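Local coordinates for protein alginate lyase AlgAT5 (Defluviitalea, PDB 5ZQI) that cleaves the polysaccharide alginate, probably by the beta-elimination chemistry of family 7 polysaccharide lyases, on a beta-sandwich scaffold, at residues L71-A76 against K105-G110; L154-D159 against E253-E258; W67-P72 against P82-Y87; A101-A106 against E258-N263. All blocks are in the same frame, centred on the assembly; numbering follows the deposited sequence.

Interaction 1 (L71-A76 against K105-G110); sequences LPINDA and KAHCGG
His107 sets its CG between the backbone N and the carbonyl carbon (chi1 59°), which swings the imidazole toward Pro72 and Ile73. Ile73 has its CG1 in the corresponding position (chi1 57°), and its other branch, CG2, is the one that touches. This methyl reaches the ring edge at CE1 of His107, 4.0 Å away and near the ring plane, with the two side chains crossing at about a right angle. The same CE1 lies obliquely 3.6 Å from Pro72 O. Pro72 is the centre of the contact: its CB packs on Ala106 CB at 4.1 Å, and its CG sits 3.7 Å from Lys105 O. A type I turn, closed by Gly110 N to His107 O (2.9 Å), brings Gly110 CA to 3.2 Å from Pro72 O, where any CB would collide with that oxygen. The turn also places Gly110 N over one imidazole face, displaced from the ring centre. The touching is apolar, or carbon against carbonyl oxygen, and Lys105 O is buried without a hydrogen-bonding mate. Between the two segments the match is thus one of shape, while Asp111, next in the chain, supplies hydrogen bonds to Pro72 and Asp75 that tie the loop down.

Interaction 2 (L154-D159 against E253-E258); sequences LPEVKD and EDAYGE. With SO4 (sulfate ion), chain B.
Pro155 meets the backbone of Tyr256 directly: its CD lies 3.6 Å from Tyr256 O, and Leu154 C approaches that same oxygen to 3.1 Å. Pro155 N is 3.2 Å from Tyr256 O but carries no hydrogen, so this pair cannot be a hydrogen bond. Beside it, Pro155 CB stands 4.5 Å from Ala255 CB, and Glu156 brings OE1 to 4.1 Å from Ala255 CB. Glu156 gets there because its CG is turned between the backbone N and the carbonyl carbon (chi1 39°) while the chain beyond runs extended. One water joins the two backbones, donating to Leu154 O and accepting from Tyr256 N, each at 2.9 Å. Strands 142-153 and 256-269 are antiparallel neighbours in one sheet of the beta sandwich, paired through Glu258 and Thr152; at Pro155 the first has ended, and the water bridges where the backbones do not bond directly. Farther out, the carboxylate of Asp251 takes the N-H groups of Val157 and Lys158 and so fixes the loop's path. Tyr256 starts its side chain away from the loop; its ring stacks with His153 and makes a cation-pi contact with Lys105. Lys158, bent at its last torsion (chi4 -59°), donates NZ to O4 of a sulfate, probably from the crystallisation liquor, at 2.8 Å. Tyr118 and Arg177 also bind this anion, and Gln244 O and His160 ND1 give the ammonium further partners.

Interaction 3 (W67-P72 against P82-Y87); sequences WKLTLP and PELDSY
Leu84 and Tyr87 both point at strand 67-70 and the residue after it, and contact is by packing, mostly apolar. Among aliphatic groups, Leu84 CD1 rests on Leu69 CB at 4.0 Å. Its sister methyl CD2 reaches past to the backbone, 3.5 Å from Trp67 O. The aromatic contacts belong to Tyr87, whose CG stands opposite the backbone N (chi1 -178°), extending the ring away from its own loop toward Leu69 and Leu71. Leu69 CD2 comes obliquely to CE2 of that ring at 4.0 Å, the two side chains crossing at about a right angle. Leu71 approaches from the opposite direction and sets both methyls against the hydroxyl end, on one side of the ring plane, with CD1 3.4 Å and CD2 3.7 Å from Tyr87 OH. With Tyr87 replaced, an alanine here would probably leave Leu69 CD2 and the Leu71 methyls without the ring they pack on and open a gap beside them. Hydrogen bonding serves the loop internally: Tyr87 N bonds to Leu84 O at 3.2 Å, and Asp85 N and Ser86 N likewise reach back three residues, to Pro82 O and Glu83 O. Consistent with this winding, both side chains point toward the strand. Ile79 and Phe93 pack on both of them, while Leu123 lies against Leu69. The result is a connecting loop, between strands 78-79 and 93-95, folded over the hydrophobic edge of a beta sandwich, with its own leucine and tyrosine anchored among side chains of both sheets.

Interaction 4 (A101-A106 against E258-N263); sequences AVVFKA and ENEIYN
Phe104 and Asn259 lie on one face of an antiparallel pair of strands, their ring and amide planes 45° apart, with Asn259 OD1 3.3 Å from Phe104 CB. Ile261, on the same face, brings CD1 obliquely to Phe104 CE1 at 3.6 Å, and Phe93 and Met241 also touch Phe104. Substituting Phe104 with an alanine would probably leave Ile261 CD1 without this packing partner and open a gap toward Phe93 and Met241. On the other face, Val103 stands between two glutamates: CG1, anti to the backbone N (chi1 177°), touches Glu258 CD at 3.5 Å, while CG2 runs alongside Glu260, which points the same way and bonds to Asn96. Lys105 CB lies 3.7 Å from Glu258 OE2, its ammonium salt-bridged to Glu91. At the strand end, Ala101 CB sits over the centre of the Tyr262 ring, 3.6 Å from its centroid, a CH-pi contact. Two reciprocal pairs join the backbones: Val102 N to Ile261 O and Ile261 N to Val102 O, 2.9 Å each; Phe104 N to Asn259 O, 2.9 Å at 172°, and Asn259 N to Phe104 O, 3.0 Å. Chemically the ladder separates charged groups of both signs around Val103 from mainly apolar packing, where Gln149 satisfies Asn259 ND2.

Overall arrangement
Interactions 1, 2 and 4 all use the neighbouring strands 102-107 and 256-269: interaction 4 is their ladder, and backbone hydrogen bonds continue it from Ala106 N to Gly257 O (3.1 Å) and from Cys108 N to Ala255 O (2.8 Å), where interactions 1 and 2 meet with centres about 12 Å apart. Interaction 3 shares Leu71 and Pro72 with interaction 1, and its centre is about 14 Å from those of interactions 1 and 4. Interactions 2 and 3 do not touch, their nearest atoms being about 8 Å apart. The sulfate of interaction 2 is held by Lys158, which also bonds Gln244 O, just after strand 241-243 of the other sheet; as in PL7 relatives, that sheet probably carries the substrate groove.

Interaction 1 (L71-A76 against K105-G110)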
loop_
_atom_site.group_PDB
_atom_site.type_symbol
_atom_site.label_atom_id
_atom_site.label_comp_id
_atom_site.label_asym_id
_atom_site.label_seq_id
_atom_site.Cartn_x
_atom_site.Cartn_y
_atom_site.Cartn_z
ATOM N N LEU A 71 -2.186 7.085 9.585
ATOM C CA LEU A 71 -1.333 8.238 9.349
ATOM C C LEU A 71 0.070 8.053 9.897
ATOM O O LEU A 71 0.336 7.180 10.731
ATOM C CB LEU A 71 -1.949 9.466 10.019
ATOM C CG LEU A 71 -3.263 9.997 9.446
ATOM C CD1 LEU A 71 -3.882 11.045 10.383
ATOM C CD2 LEU A 71 -3.107 10.556 8.065
ATOM N N PRO A 72 1.024 8.900 9.412
ATOM C CA PRO A 72 2.381 8.876 9.983
ATOM C C PRO A 72 2.613 9.862 11.126
ATOM O O PRO A 72 3.755 10.149 11.519
ATOM C CB PRO A 72 3.261 9.241 8.781
ATOM C CG PRO A 72 2.359 10.210 8.014
ATOM C CD PRO A 72 0.956 9.645 8.131
ATOM N N ILE A 73 1.512 10.387 11.666
ATOM C CA ILE A 73 1.535 11.381 12.740
ATOM C C ILE A 73 0.469 11.004 13.759
ATOM O O ILE A 73 -0.269 10.040 13.576
ATOM C CB ILE A 73 1.305 12.827 12.237
ATOM C CG1 ILE A 73 -0.023 12.883 11.502
ATOM C CG2 ILE A 73 2.477 13.270 11.363
ATOM C CD1 ILE A 73 -0.497 14.328 11.214
ATOM N N ASN A 74 0.398 11.790 14.850
ATOM C CA ASN A 74 -0.664 11.646 15.850
ATOM C C ASN A 74 -0.731 10.228 16.408
ATOM O O ASN A 74 -1.817 9.673 16.608
ATOM C CB ASN A 74 -2.010 12.070 15.267
ATOM C CG ASN A 74 -2.006 13.512 14.766
ATOM O OD1 ASN A 74 -1.208 14.346 15.198
ATOM N ND2 ASN A 74 -2.881 13.794 13.824
ATOM N N ASP A 75 0.428 9.663 16.733
ATOM C CA ASP A 75 0.509 8.306 17.273
ATOM C C ASP A 75 -0.068 7.287 16.294
ATOM O O ASP A 75 -0.722 6.326 16.681
ATOM C CB ASP A 75 -0.168 8.236 18.641
ATOM C CG ASP A 75 0.498 9.156 19.653
ATOM O OD1 ASP A 75 1.757 9.179 19.690
ATOM O OD2 ASP A 75 -0.219 9.868 20.397
ATOM N N ALA A 76 0.222 7.471 15.002
ATOM C CA ALA A 76 -0.282 6.587 13.948
ATOM C C ALA A 76 -1.811 6.489 14.011
ATOM O O ALA A 76 -2.412 5.411 13.944
ATOM C CB ALA A 76 0.389 5.210 14.037
ATOM N N LYS A 105 2.217 10.247 1.642
ATOM C CA LYS A 105 3.574 10.550 2.097
ATOM C C LYS A 105 3.761 10.029 3.509
ATOM O O LYS A 105 2.922 10.281 4.363
ATOM C CB LYS A 105 3.850 12.067 2.048
ATOM C CG LYS A 105 5.162 12.470 2.710
ATOM C CD LYS A 105 5.433 13.953 2.552
ATOM C CE LYS A 105 6.648 14.369 3.377
ATOM N NZ LYS A 105 7.013 15.798 3.249
ATOM N N ALA A 106 4.884 9.356 3.775
ATOM C CA ALA A 106 5.278 9.011 5.138
ATOM C C ALA A 106 6.759 9.296 5.307
ATOM O O ALA A 106 7.594 8.723 4.600
ATOM C CB ALA A 106 4.944 7.548 5.466
ATOM N N HIS A 107 7.061 10.194 6.235
ATOM C CA HIS A 107 8.432 10.608 6.507
ATOM C C HIS A 107 9.102 9.709 7.535
ATOM O O HIS A 107 8.449 9.107 8.379
ATOM C CB HIS A 107 8.463 12.063 6.983
ATOM C CG HIS A 107 7.659 12.317 8.223
ATOM N ND1 HIS A 107 6.342 11.920 8.356
ATOM C CD2 HIS A 107 7.997 12.911 9.390
ATOM C CE1 HIS A 107 5.908 12.267 9.558
ATOM N NE2 HIS A 107 6.888 12.881 10.197
ATOM N N CYS A 108 10.436 9.655 7.464
ATOM C CA CYS A 108 11.203 8.706 8.275
ATOM C C CYS A 108 11.110 9.003 9.756
ATOM O O CYS A 108 11.325 8.102 10.580
ATOM C CB CYS A 108 12.662 8.686 7.800
ATOM S SG CYS A 108 12.870 8.030 6.117
ATOM N N GLY A 109 10.802 10.235 10.123
ATOM C CA GLY A 109 10.592 10.599 11.503
ATOM C C GLY A 109 9.185 10.400 12.000
ATOM O O GLY A 109 8.891 10.734 13.151
ATOM N N GLY A 110 8.317 9.810 11.190
ATOM C CA GLY A 110 6.925 9.688 11.575
ATOM C C GLY A 110 6.680 8.703 12.705
ATOM O O GLY A 110 7.493 7.837 13.021
#

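Interaction 2 (L154-D159 against E253-E258)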
loop_
_atom_site.group_PDB
_atom_site.type_symbol
_atom_site.label_atom_id
_atom_site.label_comp_id
_atom_site.label_asym_id
_atom_site.label_seq_id
_atom_site.Cartn_x
_atom_site.Cartn_y
_atom_site.Cartn_z
ATOM N N LEU A 154 11.795 8.678 -2.513
ATOM C CA LEU A 154 12.388 7.641 -1.682
ATOM C C LEU A 154 13.256 8.270 -0.616
ATOM O O LEU A 154 13.839 9.336 -0.827
ATOM C CB LEU A 154 13.264 6.675 -2.503
ATOM C CG LEU A 154 12.549 5.850 -3.579
ATOM C CD1 LEU A 154 13.601 5.086 -4.375
ATOM C CD2 LEU A 154 11.528 4.936 -2.977
ATOM N N PRO A 155 13.408 7.635 0.551
ATOM C CA PRO A 155 14.429 8.097 1.500
ATOM C C PRO A 155 15.812 8.062 0.856
ATOM O O PRO A 155 16.071 7.282 -0.067
ATOM C CB PRO A 155 14.311 7.106 2.663
ATOM C CG PRO A 155 12.882 6.594 2.586
ATOM C CD PRO A 155 12.627 6.500 1.078
ATOM N N GLU A 156 16.697 8.930 1.340
ATOM C CA GLU A 156 18.025 9.031 0.737
ATOM C C GLU A 156 18.936 7.868 1.130
ATOM O O GLU A 156 19.709 7.378 0.300
ATOM C CB GLU A 156 18.683 10.362 1.090
ATOM C CG GLU A 156 18.479 10.886 2.496
ATOM C CD GLU A 156 18.700 12.397 2.522
ATOM O OE1 GLU A 156 17.855 13.134 3.097
ATOM O OE2 GLU A 156 19.697 12.875 1.922
ATOM N N VAL A 157 18.871 7.403 2.372
ATOM C CA VAL A 157 19.846 6.408 2.829
ATOM C C VAL A 157 19.329 4.998 2.567
ATOM O O VAL A 157 19.944 4.240 1.802
ATOM C CB VAL A 157 20.203 6.619 4.314
ATOM C CG1 VAL A 157 21.250 5.599 4.777
ATOM C CG2 VAL A 157 20.714 8.026 4.520
ATOM N N LYS A 158 18.218 4.621 3.201
ATOM C CA LYS A 158 17.563 3.326 2.958
ATOM C C LYS A 158 16.395 3.620 2.018
ATOM O O LYS A 158 15.268 3.920 2.445
ATOM C CB LYS A 158 17.137 2.687 4.270
ATOM C CG LYS A 158 16.704 1.234 4.151
ATOM C CD LYS A 158 16.566 0.621 5.538
ATOM C CE LYS A 158 16.126 -0.830 5.508
ATOM N NZ LYS A 158 14.828 -1.044 4.832
ATOM N N ASP A 159 16.669 3.537 0.717
ATOM C CA ASP A 159 15.747 4.020 -0.311
ATOM C C ASP A 159 14.712 2.957 -0.671
ATOM O O ASP A 159 14.611 2.481 -1.819
ATOM C CB ASP A 159 16.539 4.492 -1.529
ATOM C CG ASP A 159 17.449 3.429 -2.119
ATOM O OD1 ASP A 159 17.875 2.498 -1.427
ATOM O OD2 ASP A 159 17.771 3.575 -3.313
ATOM N N GLU A 253 14.867 12.974 9.756
ATOM C CA GLU A 253 13.449 12.929 10.095
ATOM C C GLU A 253 12.568 13.338 8.923
ATOM O O GLU A 253 11.446 12.825 8.782
ATOM C CB GLU A 253 13.161 13.817 11.306
ATOM C CG GLU A 253 13.743 13.285 12.623
ATOM C CD GLU A 253 13.659 14.281 13.752
ATOM O OE1 GLU A 253 13.041 15.347 13.565
ATOM O OE2 GLU A 253 14.215 14.000 14.833
ATOM N N ASP A 254 13.051 14.236 8.064
ATOM C CA ASP A 254 12.248 14.762 6.968
ATOM C C ASP A 254 12.479 14.036 5.640
ATOM O O ASP A 254 11.836 14.380 4.640
ATOM C CB ASP A 254 12.492 16.271 6.794
ATOM C CG ASP A 254 13.941 16.627 6.609
ATOM O OD1 ASP A 254 14.769 15.724 6.371
ATOM O OD2 ASP A 254 14.253 17.833 6.717
ATOM N N ALA A 255 13.352 13.037 5.601
ATOM C CA ALA A 255 13.399 12.145 4.449
ATOM C C ALA A 255 12.072 11.410 4.356
ATOM O O ALA A 255 11.389 11.207 5.365
ATOM C CB ALA A 255 14.545 11.148 4.572
ATOM N N TYR A 256 11.678 11.030 3.146
ATOM C CA TYR A 256 10.360 10.418 3.038
ATOM C C TYR A 256 10.198 9.550 1.799
ATOM O O TYR A 256 10.912 9.685 0.797
ATOM C CB TYR A 256 9.262 11.494 3.038
ATOM C CG TYR A 256 9.310 12.475 1.871
ATOM C CD1 TYR A 256 10.153 13.581 1.884
ATOM C CD2 TYR A 256 8.454 12.305 0.790
ATOM C CE1 TYR A 256 10.133 14.500 0.837
ATOM C CE2 TYR A 256 8.444 13.205 -0.266
ATOM C CZ TYR A 256 9.280 14.298 -0.233
ATOM O OH TYR A 256 9.234 15.186 -1.303
ATOM N N GLY A 257 9.203 8.670 1.900
ATOM C CA GLY A 257 8.630 7.991 0.753
ATOM C C GLY A 257 7.313 8.645 0.356
ATOM O O GLY A 257 6.560 9.120 1.203
ATOM N N GLU A 258 7.053 8.668 -0.942
ATOM C CA GLU A 258 5.826 9.248 -1.458
ATOM C C GLU A 258 5.412 8.517 -2.726
ATOM O O GLU A 258 6.256 8.161 -3.560
ATOM C CB GLU A 258 5.987 10.740 -1.727
ATOM C CG GLU A 258 4.687 11.455 -2.120
ATOM C CD GLU A 258 4.894 12.947 -2.172
ATOM O OE1 GLU A 258 5.115 13.466 -3.295
ATOM O OE2 GLU A 258 4.858 13.624 -1.112
HETATM S S SO4 B . 13.953 -4.419 6.360
HETATM O O1 SO4 B . 15.391 -4.600 6.167
HETATM O O2 SO4 B . 13.246 -5.667 6.076
HETATM O O3 SO4 B . 13.690 -3.998 7.734
HETATM O O4 SO4 B . 13.446 -3.404 5.439
HETATM O O HOH W 1 13.781 11.383 1.231
#

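Interaction 3 (W67-P72 against P82-Y87)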
loop_
_atom_site.group_PDB
_atom_site.type_symbol
_atom_site.label_atom_id
_atom_site.label_comp_id
_atom_site.label_asym_id
_atom_site.label_seq_id
_atom_site.Cartn_x
_atom_site.Cartn_y
_atom_site.Cartn_z
ATOM N N TRP A 67 -12.334 1.306 3.145
ATOM C CA TRP A 67 -10.972 1.437 3.609
ATOM C C TRP A 67 -10.967 2.239 4.903
ATOM O O TRP A 67 -11.881 3.001 5.182
ATOM C CB TRP A 67 -10.100 2.157 2.588
ATOM C CG TRP A 67 -9.871 1.503 1.233
ATOM C CD1 TRP A 67 -10.512 1.778 0.067
ATOM C CD2 TRP A 67 -8.914 0.482 0.934
ATOM N NE1 TRP A 67 -10.000 1.002 -0.945
ATOM C CE2 TRP A 67 -9.008 0.204 -0.440
ATOM C CE3 TRP A 67 -7.963 -0.199 1.696
ATOM C CZ2 TRP A 67 -8.230 -0.748 -1.051
ATOM C CZ3 TRP A 67 -7.179 -1.153 1.086
ATOM C CH2 TRP A 67 -7.295 -1.404 -0.282
ATOM N N LYS A 68 -9.896 2.088 5.680
ATOM C CA LYS A 68 -9.539 3.021 6.745
ATOM C C LYS A 68 -8.088 3.425 6.538
ATOM O O LYS A 68 -7.315 2.679 5.920
ATOM C CB LYS A 68 -9.769 2.441 8.136
ATOM C CG LYS A 68 -8.940 1.293 8.550
ATOM C CD LYS A 68 -9.177 0.970 10.048
ATOM C CE LYS A 68 -8.472 -0.289 10.453
ATOM N NZ LYS A 68 -8.649 -0.538 11.911
ATOM N N LEU A 69 -7.730 4.614 7.019
ATOM C CA LEU A 69 -6.408 5.194 6.792
ATOM C C LEU A 69 -5.601 5.235 8.085
ATOM O O LEU A 69 -6.119 5.691 9.106
ATOM C CB LEU A 69 -6.538 6.611 6.235
ATOM C CG LEU A 69 -5.241 7.388 6.010
ATOM C CD1 LEU A 69 -4.450 6.849 4.855
ATOM C CD2 LEU A 69 -5.583 8.876 5.780
ATOM N N THR A 70 -4.345 4.772 8.034
ATOM C CA THR A 70 -3.378 5.009 9.104
ATOM C C THR A 70 -2.410 6.113 8.686
ATOM O O THR A 70 -1.888 6.093 7.563
ATOM C CB THR A 70 -2.604 3.751 9.459
ATOM O OG1 THR A 70 -3.541 2.720 9.821
ATOM C CG2 THR A 70 -1.617 4.031 10.619
ATOM N N LEU A 71 -2.186 7.085 9.585
ATOM C CA LEU A 71 -1.333 8.238 9.349
ATOM C C LEU A 71 0.070 8.053 9.897
ATOM O O LEU A 71 0.336 7.180 10.731
ATOM C CB LEU A 71 -1.949 9.466 10.019
ATOM C CG LEU A 71 -3.263 9.997 9.446
ATOM C CD1 LEU A 71 -3.882 11.045 10.383
ATOM C CD2 LEU A 71 -3.107 10.556 8.065
ATOM N N PRO A 72 1.024 8.900 9.412
ATOM C CA PRO A 72 2.381 8.876 9.983
ATOM C C PRO A 72 2.613 9.862 11.126
ATOM O O PRO A 72 3.755 10.149 11.519
ATOM C CB PRO A 72 3.261 9.241 8.781
ATOM C CG PRO A 72 2.359 10.210 8.014
ATOM C CD PRO A 72 0.956 9.645 8.131
ATOM N N PRO A 82 -17.216 7.243 8.974
ATOM C CA PRO A 82 -17.474 8.176 7.870
ATOM C C PRO A 82 -16.560 9.393 7.780
ATOM O O PRO A 82 -16.613 10.113 6.775
ATOM C CB PRO A 82 -18.916 8.645 8.140
ATOM C CG PRO A 82 -19.036 8.577 9.654
ATOM C CD PRO A 82 -18.207 7.366 10.056
ATOM N N GLU A 83 -15.728 9.627 8.800
ATOM C CA GLU A 83 -14.842 10.782 8.758
ATOM C C GLU A 83 -13.903 10.746 7.556
ATOM O O GLU A 83 -13.593 11.794 6.991
ATOM C CB GLU A 83 -14.044 10.864 10.051
ATOM C CG GLU A 83 -14.867 11.193 11.263
ATOM C CD GLU A 83 -15.581 9.971 11.906
ATOM O OE1 GLU A 83 -15.268 8.809 11.515
ATOM O OE2 GLU A 83 -16.421 10.196 12.807
ATOM N N LEU A 84 -13.483 9.565 7.112
ATOM C CA LEU A 84 -12.540 9.496 6.001
ATOM C C LEU A 84 -13.117 10.101 4.726
ATOM O O LEU A 84 -12.363 10.646 3.911
ATOM C CB LEU A 84 -12.106 8.040 5.778
ATOM C CG LEU A 84 -11.104 7.766 4.671
ATOM C CD1 LEU A 84 -9.799 8.492 4.884
ATOM C CD2 LEU A 84 -10.810 6.254 4.539
ATOM N N ASP A 85 -14.436 10.048 4.544
ATOM C CA ASP A 85 -15.036 10.614 3.342
ATOM C C ASP A 85 -14.728 12.100 3.174
ATOM O O ASP A 85 -14.713 12.601 2.048
ATOM C CB ASP A 85 -16.555 10.409 3.379
ATOM C CG ASP A 85 -17.248 10.880 2.103
ATOM O OD1 ASP A 85 -16.922 10.330 1.035
ATOM O OD2 ASP A 85 -18.088 11.810 2.158
ATOM N N SER A 86 -14.526 12.835 4.262
ATOM C CA SER A 86 -14.268 14.267 4.168
ATOM C C SER A 86 -12.858 14.647 4.617
ATOM O O SER A 86 -12.580 15.838 4.818
ATOM C CB SER A 86 -15.313 15.050 4.981
ATOM O OG SER A 86 -15.228 14.716 6.353
ATOM N N TYR A 87 -11.969 13.678 4.760
ATOM C CA TYR A 87 -10.649 13.907 5.346
ATOM C C TYR A 87 -9.580 14.188 4.287
ATOM O O TYR A 87 -9.517 13.528 3.236
ATOM C CB TYR A 87 -10.218 12.695 6.183
ATOM C CG TYR A 87 -8.873 12.900 6.851
ATOM C CD1 TYR A 87 -8.759 13.625 8.036
ATOM C CD2 TYR A 87 -7.709 12.412 6.261
ATOM C CE1 TYR A 87 -7.509 13.812 8.619
ATOM C CE2 TYR A 87 -6.452 12.607 6.848
ATOM C CZ TYR A 87 -6.368 13.342 7.993
ATOM O OH TYR A 87 -5.121 13.592 8.547
#

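Interaction 4 (A101-A106 against E258-N263)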
loop_
_atom_site.group_PDB
_atom_site.type_symbol
_atom_site.label_atom_id
_atom_site.label_comp_id
_atom_site.label_asym_id
_atom_site.label_seq_id
_atom_site.Cartn_x
_atom_site.Cartn_y
_atom_site.Cartn_z
ATOM N N ALA A 101 -4.904 12.191 -8.853
ATOM C CA ALA A 101 -4.361 11.108 -8.047
ATOM C C ALA A 101 -4.279 11.554 -6.600
ATOM O O ALA A 101 -4.286 12.747 -6.297
ATOM C CB ALA A 101 -2.983 10.668 -8.540
ATOM N N VAL A 102 -4.212 10.576 -5.709
ATOM C CA VAL A 102 -4.047 10.827 -4.278
ATOM C C VAL A 102 -2.593 10.605 -3.895
ATOM O O VAL A 102 -2.024 9.539 -4.168
ATOM C CB VAL A 102 -4.959 9.913 -3.442
ATOM C CG1 VAL A 102 -4.774 10.152 -1.948
ATOM C CG2 VAL A 102 -6.415 10.122 -3.792
ATOM N N VAL A 103 -2.012 11.601 -3.251
ATOM C CA VAL A 103 -0.642 11.589 -2.758
ATOM C C VAL A 103 -0.617 11.002 -1.354
ATOM O O VAL A 103 -1.375 11.442 -0.475
ATOM C CB VAL A 103 -0.070 13.015 -2.745
ATOM C CG1 VAL A 103 1.366 13.005 -2.158
ATOM C CG2 VAL A 103 -0.088 13.632 -4.112
ATOM N N PHE A 104 0.240 9.991 -1.154
ATOM C CA PHE A 104 0.492 9.379 0.153
ATOM C C PHE A 104 1.957 9.647 0.482
ATOM O O PHE A 104 2.844 9.254 -0.285
ATOM C CB PHE A 104 0.240 7.873 0.155
ATOM C CG PHE A 104 -1.175 7.455 -0.140
ATOM C CD1 PHE A 104 -1.656 7.434 -1.447
ATOM C CD2 PHE A 104 -2.012 7.031 0.877
ATOM C CE1 PHE A 104 -2.957 7.009 -1.689
ATOM C CE2 PHE A 104 -3.290 6.619 0.626
ATOM C CZ PHE A 104 -3.767 6.604 -0.651
ATOM N N LYS A 105 2.217 10.247 1.642
ATOM C CA LYS A 105 3.574 10.550 2.097
ATOM C C LYS A 105 3.761 10.029 3.509
ATOM O O LYS A 105 2.922 10.281 4.363
ATOM C CB LYS A 105 3.850 12.067 2.048
ATOM C CG LYS A 105 5.162 12.470 2.710
ATOM C CD LYS A 105 5.433 13.953 2.552
ATOM C CE LYS A 105 6.648 14.369 3.377
ATOM N NZ LYS A 105 7.013 15.798 3.249
ATOM N N ALA A 106 4.884 9.356 3.775
ATOM C CA ALA A 106 5.278 9.011 5.138
ATOM C C ALA A 106 6.759 9.296 5.307
ATOM O O ALA A 106 7.594 8.723 4.600
ATOM C CB ALA A 106 4.944 7.548 5.466
ATOM N N GLU A 258 7.053 8.668 -0.942
ATOM C CA GLU A 258 5.826 9.248 -1.458
ATOM C C GLU A 258 5.412 8.517 -2.726
ATOM O O GLU A 258 6.256 8.161 -3.560
ATOM C CB GLU A 258 5.987 10.740 -1.727
ATOM C CG GLU A 258 4.687 11.455 -2.120
ATOM C CD GLU A 258 4.894 12.947 -2.172
ATOM O OE1 GLU A 258 5.115 13.466 -3.295
ATOM O OE2 GLU A 258 4.858 13.624 -1.112
ATOM N N ASN A 259 4.097 8.326 -2.875
ATOM C CA ASN A 259 3.524 7.806 -4.112
ATOM C C ASN A 259 2.186 8.484 -4.395
ATOM O O ASN A 259 1.622 9.197 -3.564
ATOM C CB ASN A 259 3.398 6.267 -4.067
ATOM C CG ASN A 259 2.359 5.772 -3.077
ATOM O OD1 ASN A 259 2.131 6.349 -2.032
ATOM N ND2 ASN A 259 1.692 4.685 -3.440
ATOM N N GLU A 260 1.699 8.290 -5.614
ATOM C CA GLU A 260 0.444 8.860 -6.087
ATOM C C GLU A 260 -0.366 7.717 -6.683
ATOM O O GLU A 260 0.127 7.005 -7.568
ATOM C CB GLU A 260 0.685 9.966 -7.117
ATOM C CG GLU A 260 1.500 11.127 -6.575
ATOM C CD GLU A 260 1.545 12.354 -7.471
ATOM O OE1 GLU A 260 0.722 12.441 -8.426
ATOM O OE2 GLU A 260 2.399 13.222 -7.213
ATOM N N ILE A 261 -1.582 7.520 -6.175
ATOM C CA ILE A 261 -2.485 6.463 -6.646
ATOM C C ILE A 261 -3.574 7.121 -7.495
ATOM O O ILE A 261 -4.345 7.959 -7.005
ATOM C CB ILE A 261 -3.102 5.637 -5.491
ATOM C CG1 ILE A 261 -1.973 4.996 -4.684
ATOM C CG2 ILE A 261 -4.126 4.634 -6.048
ATOM C CD1 ILE A 261 -2.461 4.027 -3.579
ATOM N N TYR A 262 -3.676 6.686 -8.746
ATOM C CA TYR A 262 -4.658 7.165 -9.715
ATOM C C TYR A 262 -5.948 6.365 -9.707
ATOM O O TYR A 262 -7.031 6.947 -9.858
ATOM C CB TYR A 262 -4.044 7.094 -11.121
ATOM C CG TYR A 262 -2.993 8.119 -11.399
ATOM C CD1 TYR A 262 -1.695 7.946 -10.955
ATOM C CD2 TYR A 262 -3.302 9.287 -12.090
ATOM C CE1 TYR A 262 -0.802 8.904 -11.144
ATOM C CE2 TYR A 262 -2.364 10.242 -12.336
ATOM C CZ TYR A 262 -1.153 10.085 -11.839
ATOM O OH TYR A 262 -0.142 11.042 -12.115
ATOM N N ASN A 263 -5.852 5.048 -9.512
ATOM C CA ASN A 263 -7.001 4.162 -9.479
ATOM C C ASN A 263 -6.682 3.037 -8.508
ATOM O O ASN A 263 -5.525 2.633 -8.364
ATOM C CB ASN A 263 -7.337 3.584 -10.878
ATOM C CG ASN A 263 -7.731 4.656 -11.898
ATOM O OD1 ASN A 263 -8.851 5.188 -11.893
ATOM N ND2 ASN A 263 -6.799 4.983 -12.778
#